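Local coordinates for TSC1 N-terminal domain (Chaetomium thermophilum, PDB 7A0M), which binds lysosomal phosphoinositides as part of the TSC complex, a GTPase-activating assembly that must move to the lysosome to regulate mTORC1, at the interface of chains A and B. Coordinates in Å, arbitrary orientation; residue numbers count along the deposited sequence, not the author numbering. Chains: chain A/B, TSC1 N-terminal domain.

Contact 1: the interface of chains A and B. Residues chain A 377, 414; chain B 373-377, 414.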
loop_
_atom_site.group_PDB
_atom_site.type_symbol
_atom_site.label_atom_id
_atom_site.label_comp_id
_atom_site.label_asym_id
_atom_site.label_seq_id
_atom_site.Cartn_x
_atom_site.Cartn_y
_atom_site.Cartn_z
ATOM N N LEU A 377 -2.817 -0.603 0.534
ATOM C CA LEU A 377 -1.787 0.420 0.583
ATOM C C LEU A 377 -1.432 0.753 2.030
ATOM O O LEU A 377 -2.164 0.427 2.969
ATOM C CB LEU A 377 -2.259 1.688 -0.131
ATOM C CG LEU A 377 -2.645 1.589 -1.606
ATOM C CD1 LEU A 377 -3.487 2.788 -2.010
ATOM C CD2 LEU A 377 -1.398 1.503 -2.468
ATOM N N VAL A 414 -5.863 -2.467 -3.340
ATOM C CA VAL A 414 -5.205 -2.518 -4.640
ATOM C C VAL A 414 -5.743 -3.702 -5.433
ATOM O O VAL A 414 -5.805 -3.659 -6.666
ATOM C CB VAL A 414 -3.670 -2.580 -4.497
ATOM C CG1 VAL A 414 -3.184 -1.484 -3.565
ATOM C CG2 VAL A 414 -3.212 -3.945 -4.003
ATOM N N ARG B 373 2.968 7.333 -0.474
ATOM C CA ARG B 373 2.184 6.392 0.320
ATOM C C ARG B 373 1.232 5.597 -0.563
ATOM O O ARG B 373 1.070 4.385 -0.386
ATOM C CB ARG B 373 1.406 7.133 1.406
ATOM C CG ARG B 373 0.579 6.218 2.289
ATOM C CD ARG B 373 -0.357 7.000 3.195
ATOM N NE ARG B 373 -1.338 7.780 2.441
ATOM C CZ ARG B 373 -2.421 7.268 1.863
ATOM N NH1 ARG B 373 -2.674 5.969 1.942
ATOM N NH2 ARG B 373 -3.256 8.058 1.201
ATOM N N LYS B 374 0.598 6.265 -1.528
ATOM C CA LYS B 374 -0.339 5.624 -2.439
ATOM C C LYS B 374 0.347 4.711 -3.446
ATOM O O LYS B 374 -0.338 4.131 -4.297
ATOM C CB LYS B 374 -1.139 6.692 -3.187
ATOM C CG LYS B 374 -1.959 7.606 -2.293
ATOM C CD LYS B 374 -2.741 8.611 -3.123
ATOM C CE LYS B 374 -3.439 9.637 -2.248
ATOM N NZ LYS B 374 -4.101 10.692 -3.063
ATOM N N GLN B 375 1.670 4.572 -3.376
ATOM C CA GLN B 375 2.421 3.711 -4.277
ATOM C C GLN B 375 2.963 2.460 -3.603
ATOM O O GLN B 375 3.580 1.631 -4.280
ATOM C CB GLN B 375 3.590 4.488 -4.894
ATOM C CG GLN B 375 3.201 5.546 -5.909
ATOM C CD GLN B 375 4.398 6.354 -6.379
ATOM O OE1 GLN B 375 5.505 6.204 -5.859
ATOM N NE2 GLN B 375 4.183 7.213 -7.369
ATOM N N HIS B 376 2.758 2.293 -2.297
ATOM C CA HIS B 376 3.408 1.219 -1.560
ATOM C C HIS B 376 2.405 0.433 -0.728
ATOM O O HIS B 376 1.548 1.011 -0.053
ATOM C CB HIS B 376 4.519 1.772 -0.663
ATOM C CG HIS B 376 5.710 2.265 -1.424
ATOM N ND1 HIS B 376 5.737 3.492 -2.052
ATOM C CD2 HIS B 376 6.912 1.691 -1.670
ATOM C CE1 HIS B 376 6.905 3.655 -2.646
ATOM N NE2 HIS B 376 7.637 2.576 -2.428
ATOM N N LEU B 377 2.534 -0.890 -0.780
ATOM C CA LEU B 377 1.725 -1.787 0.028
ATOM C C LEU B 377 2.145 -1.715 1.494
ATOM O O LEU B 377 3.220 -1.213 1.838
ATOM C CB LEU B 377 1.858 -3.225 -0.475
ATOM C CG LEU B 377 1.460 -3.495 -1.927
ATOM C CD1 LEU B 377 2.038 -4.822 -2.392
ATOM C CD2 LEU B 377 -0.052 -3.481 -2.080
ATOM N N VAL B 414 3.394 -0.350 -6.042
ATOM C CA VAL B 414 2.193 -0.522 -6.851
ATOM C C VAL B 414 2.417 0.214 -8.167
ATOM O O VAL B 414 2.371 1.446 -8.216
ATOM C CB VAL B 414 0.946 0.002 -6.129
ATOM C CG1 VAL B 414 -0.308 -0.321 -6.928
ATOM C CG2 VAL B 414 0.861 -0.576 -4.724
#
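The loop of chain A around A:Leu377, joining helix 360-373 to the 3-10 helix 380-383, lies against the same loop of chain B just past helix 357-373, and the C-terminal stretches that carry residue 414 close in beside them. This is a homotypic, two-fold contact of the hamartin (TSC1) N-terminal domain, a helical repeat-like solenoid; the pairing may be confined to the crystal. At its centre A:Leu377 and B:Leu377 form an antiparallel beta bridge. A:Leu377 buries 72 Å², and its CG lies anti to the carbonyl carbon (chi1 -59°), which directs the branched end towards chain B. There methyl CD2 sits 3.4 Å from the main-chain O of B:Lys374 and, roughly at right angles to that, 3.8 Å from CG2 of B:Val414. The twin contact runs the other way: CD2 of B:Leu377 meets CG2 of A:Val414 at 3.7 Å, the two side chains meeting at a slant. The two valines are turned differently, chi1 -50° in A:Val414 and -174° in B:Val414, and the symmetry is therefore imperfect in its methyl packing. Near the bridge, the carbonyl O of B:His376 lies 3.4 Å from CA of A:Leu377.

Contact 2: the interface of chains A and B. Residues chain A 342, 369-370, 373; chain B 379-380, 383.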
loop_
_atom_site.group_PDB
_atom_site.type_symbol
_atom_site.label_atom_id
_atom_site.label_comp_id
_atom_site.label_asym_id
_atom_site.label_seq_id
_atom_site.Cartn_x
_atom_site.Cartn_y
_atom_site.Cartn_z
ATOM N N ILE A 342 -2.268 -8.304 14.971
ATOM C CA ILE A 342 -1.688 -9.376 14.169
ATOM C C ILE A 342 -0.262 -9.659 14.616
ATOM O O ILE A 342 0.184 -10.814 14.613
ATOM C CB ILE A 342 -1.756 -9.011 12.671
ATOM C CG1 ILE A 342 -3.212 -8.854 12.228
ATOM C CG2 ILE A 342 -1.051 -10.059 11.823
ATOM C CD1 ILE A 342 -3.372 -8.381 10.798
ATOM N N SER A 369 -2.582 -13.733 7.081
ATOM C CA SER A 369 -2.875 -12.337 6.786
ATOM C C SER A 369 -2.054 -11.788 5.626
ATOM O O SER A 369 -2.303 -10.656 5.196
ATOM C CB SER A 369 -2.636 -11.474 8.028
ATOM O OG SER A 369 -3.485 -11.858 9.093
ATOM N N GLU A 370 -1.086 -12.557 5.116
ATOM C CA GLU A 370 -0.216 -12.060 4.053
ATOM C C GLU A 370 -1.000 -11.712 2.791
ATOM O O GLU A 370 -0.759 -10.668 2.175
ATOM C CB GLU A 370 0.871 -13.088 3.742
ATOM C CG GLU A 370 2.086 -12.984 4.649
ATOM C CD GLU A 370 2.834 -11.677 4.463
ATOM O OE1 GLU A 370 3.398 -11.465 3.369
ATOM O OE2 GLU A 370 2.853 -10.859 5.407
ATOM N N ARG A 373 -2.527 -8.432 3.373
ATOM C CA ARG A 373 -1.550 -7.349 3.429
ATOM C C ARG A 373 -1.169 -6.878 2.031
ATOM O O ARG A 373 -1.053 -5.672 1.783
ATOM C CB ARG A 373 -0.303 -7.797 4.189
ATOM C CG ARG A 373 0.748 -6.707 4.314
ATOM C CD ARG A 373 2.065 -7.252 4.836
ATOM N NE ARG A 373 2.641 -8.235 3.922
ATOM C CZ ARG A 373 3.269 -7.927 2.789
ATOM N NH1 ARG A 373 3.406 -6.659 2.422
ATOM N NH2 ARG A 373 3.761 -8.888 2.020
ATOM N N HIS B 379 3.809 -2.839 4.709
ATOM C CA HIS B 379 5.063 -3.564 4.862
ATOM C C HIS B 379 4.893 -4.705 5.863
ATOM O O HIS B 379 4.214 -4.541 6.880
ATOM C CB HIS B 379 6.169 -2.620 5.330
ATOM C CG HIS B 379 7.552 -3.144 5.106
ATOM N ND1 HIS B 379 8.094 -4.162 5.860
ATOM C CD2 HIS B 379 8.513 -2.778 4.224
ATOM C CE1 HIS B 379 9.324 -4.409 5.445
ATOM N NE2 HIS B 379 9.602 -3.581 4.454
ATOM N N PRO B 380 5.485 -5.873 5.595
ATOM C CA PRO B 380 5.376 -6.985 6.555
ATOM C C PRO B 380 5.968 -6.677 7.921
ATOM O O PRO B 380 5.594 -7.338 8.899
ATOM C CB PRO B 380 6.139 -8.126 5.866
ATOM C CG PRO B 380 6.185 -7.759 4.427
ATOM C CD PRO B 380 6.183 -6.265 4.359
ATOM N N TYR B 383 3.711 -6.266 10.880
ATOM C CA TYR B 383 3.222 -7.470 11.537
ATOM C C TYR B 383 4.265 -8.130 12.415
ATOM O O TYR B 383 3.963 -9.146 13.046
ATOM C CB TYR B 383 2.865 -8.546 10.506
ATOM C CG TYR B 383 1.649 -8.386 9.639
ATOM C CD1 TYR B 383 0.675 -7.441 9.910
ATOM C CD2 TYR B 383 1.474 -9.210 8.535
ATOM C CE1 TYR B 383 -0.441 -7.322 9.096
ATOM C CE2 TYR B 383 0.373 -9.097 7.726
ATOM C CZ TYR B 383 -0.581 -8.155 8.010
ATOM O OH TYR B 383 -1.674 -8.061 7.186
#
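B:Tyr383, on the 3-10 helix 380-383, buries 53 Å² by inserting its ring between two helices of chain A, in a homotypic TSC1 interface that may not persist outside the crystal. On one face A:Ile342, from helix 335-343, lays methyl CG2 over the ring at 3.8 Å from the centroid of B:Tyr383, a CH-pi contact displaced towards the rim. Under the opposite face, near CE2, lie the methylenes of A:Arg373 from helix 360-373, CD of A:Arg373 standing 3.8 Å from CE2 of B:Tyr383, and the A:Glu370 carboxylate sits nearly perpendicular to the ring beside CD2 and CE2. CB of A:Arg373 lies 3.3 Å from the phenol OH of B:Tyr383, and that hydroxyl makes a weak hydrogen bond to the main-chain O of A:Ser369. A:Arg373 (41 Å²) extends with CG anti to its own amide nitrogen (chi1 -179°), then bends at chi3, which brings its guanidinium flat over B:Pro380 (35 Å²). Proline CG of B:Pro380 stands 3.3 Å from CZ of A:Arg373, above the centre of the guanidinium plane. A:Glu370 is likely to fix that plane's rotation, taking the arginine side-on with one carboxylate oxygen for each nitrogen. NH2 of A:Arg373 reaches OE1 of A:Glu370 at 2.9 Å, and NE reaches OE2 at 3.0 Å.

Contact 3: the interface of chains A and B. Residues chain A 339, 343, 366; chain B 382-385.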
loop_
_atom_site.group_PDB
_atom_site.type_symbol
_atom_site.label_atom_id
_atom_site.label_comp_id
_atom_site.label_asym_id
_atom_site.label_seq_id
_atom_site.Cartn_x
_atom_site.Cartn_y
_atom_site.Cartn_z
ATOM N N VAL A 339 -2.848 -4.038 12.981
ATOM C CA VAL A 339 -1.574 -4.686 12.687
ATOM C C VAL A 339 -0.820 -4.997 13.973
ATOM O O VAL A 339 -0.008 -5.929 14.014
ATOM C CB VAL A 339 -0.728 -3.827 11.727
ATOM C CG1 VAL A 339 -1.523 -3.493 10.474
ATOM C CG2 VAL A 339 -0.247 -2.557 12.418
ATOM N N ARG A 343 0.469 -8.620 15.024
ATOM C CA ARG A 343 1.834 -8.810 15.501
ATOM C C ARG A 343 1.854 -9.493 16.864
ATOM O O ARG A 343 2.648 -10.412 17.092
ATOM C CB ARG A 343 2.564 -7.469 15.557
ATOM C CG ARG A 343 3.995 -7.566 16.065
ATOM C CD ARG A 343 4.609 -6.191 16.263
ATOM N NE ARG A 343 3.916 -5.425 17.294
ATOM C CZ ARG A 343 4.203 -5.489 18.590
ATOM N NH1 ARG A 343 5.171 -6.287 19.018
ATOM N NH2 ARG A 343 3.522 -4.754 19.459
ATOM N N ARG A 366 -0.045 -14.288 11.043
ATOM C CA ARG A 366 0.670 -13.453 10.083
ATOM C C ARG A 366 0.650 -14.081 8.696
ATOM O O ARG A 366 0.364 -13.409 7.698
ATOM C CB ARG A 366 2.118 -13.227 10.520
ATOM C CG ARG A 366 2.331 -12.258 11.663
ATOM C CD ARG A 366 3.808 -11.893 11.730
ATOM N NE ARG A 366 4.634 -12.886 12.408
ATOM C CZ ARG A 366 5.029 -12.793 13.673
ATOM N NH1 ARG A 366 4.677 -11.745 14.405
ATOM N NH2 ARG A 366 5.784 -13.744 14.205
ATOM N N PHE B 382 5.290 -4.323 9.801
ATOM C CA PHE B 382 4.221 -3.871 10.680
ATOM C C PHE B 382 3.506 -5.036 11.358
ATOM O O PHE B 382 2.771 -4.810 12.324
ATOM C CB PHE B 382 3.231 -2.999 9.903
ATOM C CG PHE B 382 3.786 -1.651 9.513
ATOM C CD1 PHE B 382 3.930 -0.644 10.455
ATOM C CD2 PHE B 382 4.168 -1.393 8.206
ATOM C CE1 PHE B 382 4.442 0.591 10.099
ATOM C CE2 PHE B 382 4.681 -0.159 7.847
ATOM C CZ PHE B 382 4.818 0.833 8.796
ATOM N N TYR B 383 3.711 -6.266 10.880
ATOM C CA TYR B 383 3.222 -7.470 11.537
ATOM C C TYR B 383 4.265 -8.130 12.415
ATOM O O TYR B 383 3.963 -9.146 13.046
ATOM C CB TYR B 383 2.865 -8.546 10.506
ATOM C CG TYR B 383 1.649 -8.386 9.639
ATOM C CD1 TYR B 383 0.675 -7.441 9.910
ATOM C CD2 TYR B 383 1.474 -9.210 8.535
ATOM C CE1 TYR B 383 -0.441 -7.322 9.096
ATOM C CE2 TYR B 383 0.373 -9.097 7.726
ATOM C CZ TYR B 383 -0.581 -8.155 8.010
ATOM O OH TYR B 383 -1.674 -8.061 7.186
ATOM N N GLU B 384 5.467 -7.579 12.501
ATOM C CA GLU B 384 6.544 -8.410 13.011
ATOM C C GLU B 384 7.419 -7.682 14.022
ATOM O O GLU B 384 7.957 -8.301 14.945
ATOM C CB GLU B 384 7.354 -8.923 11.816
ATOM C CG GLU B 384 8.247 -10.106 12.076
ATOM C CD GLU B 384 8.548 -10.865 10.794
ATOM O OE1 GLU B 384 8.007 -10.479 9.736
ATOM O OE2 GLU B 384 9.313 -11.848 10.838
ATOM N N TYR B 385 7.571 -6.371 13.860
ATOM C CA TYR B 385 8.535 -5.614 14.637
ATOM C C TYR B 385 7.879 -4.395 15.261
ATOM O O TYR B 385 6.828 -3.923 14.821
ATOM C CB TYR B 385 9.723 -5.173 13.770
ATOM C CG TYR B 385 10.416 -6.328 13.095
ATOM C CD1 TYR B 385 11.292 -7.141 13.802
ATOM C CD2 TYR B 385 10.186 -6.624 11.762
ATOM C CE1 TYR B 385 11.925 -8.209 13.195
ATOM C CE2 TYR B 385 10.815 -7.689 11.148
ATOM C CZ TYR B 385 11.683 -8.478 11.870
ATOM O OH TYR B 385 12.311 -9.540 11.263
#
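A:Arg366 on helix 360-373 reaches across to the backbone of B:Tyr383, at the end of the 3-10 helix 380-383, in this contact between two copies of the hamartin (TSC1) N-terminal domain. A hydrogen bond runs from guanidinium NH1 of A:Arg366 to the carbonyl O of B:Tyr383, 3.0 Å long. The donor approaches in the carbonyl plane with a C=O...N angle of 152°, although the oxygen sits somewhat off the guanidinium plane. The arginine chain bends at chi3 (-81°), and the turn at chi4 then carries NH1 to this oxygen. Charge may add a weaker, longer-range pull, since the carboxylate OE1 of B:Glu384 is 4.9 Å from NE of A:Arg366. Apolar packing comes from the arginine's own stem, CD of A:Arg366 lying 3.7 Å from CB of B:Tyr383. With an alanine here, the carbonyl of B:Tyr383 would probably lose this donor and its CB the methylene cover. Helix 335-343 adds further van der Waals contacts: CB of A:Arg343 is 3.3 Å from O of B:Tyr383, and its CD approaches O of B:Tyr385 at 3.5 Å. One turn earlier, CB of A:Val339 packs 3.7 Å from the carbonyl O of B:Phe382.

Contacts 2 and 3 are neighbours, their C-alpha centres about 6 Å apart, and they share B:Tyr383, whose ring serves contact 2 while its carbonyl and CB serve contact 3. Both use helices 335-343 and 360-373 of chain A to receive the 3-10 helix 380-383 of chain B. Contact 1 lies about 14 Å from contact 2 and 18 Å from contact 3, near the two-fold axis, and is joined to them through the loop that follows helix 360-373. Because the interface is symmetric, contacts 2 and 3 recur with chains exchanged. Together they join two elongated domains through their C-terminal ends, an arrangement possibly particular to the crystal.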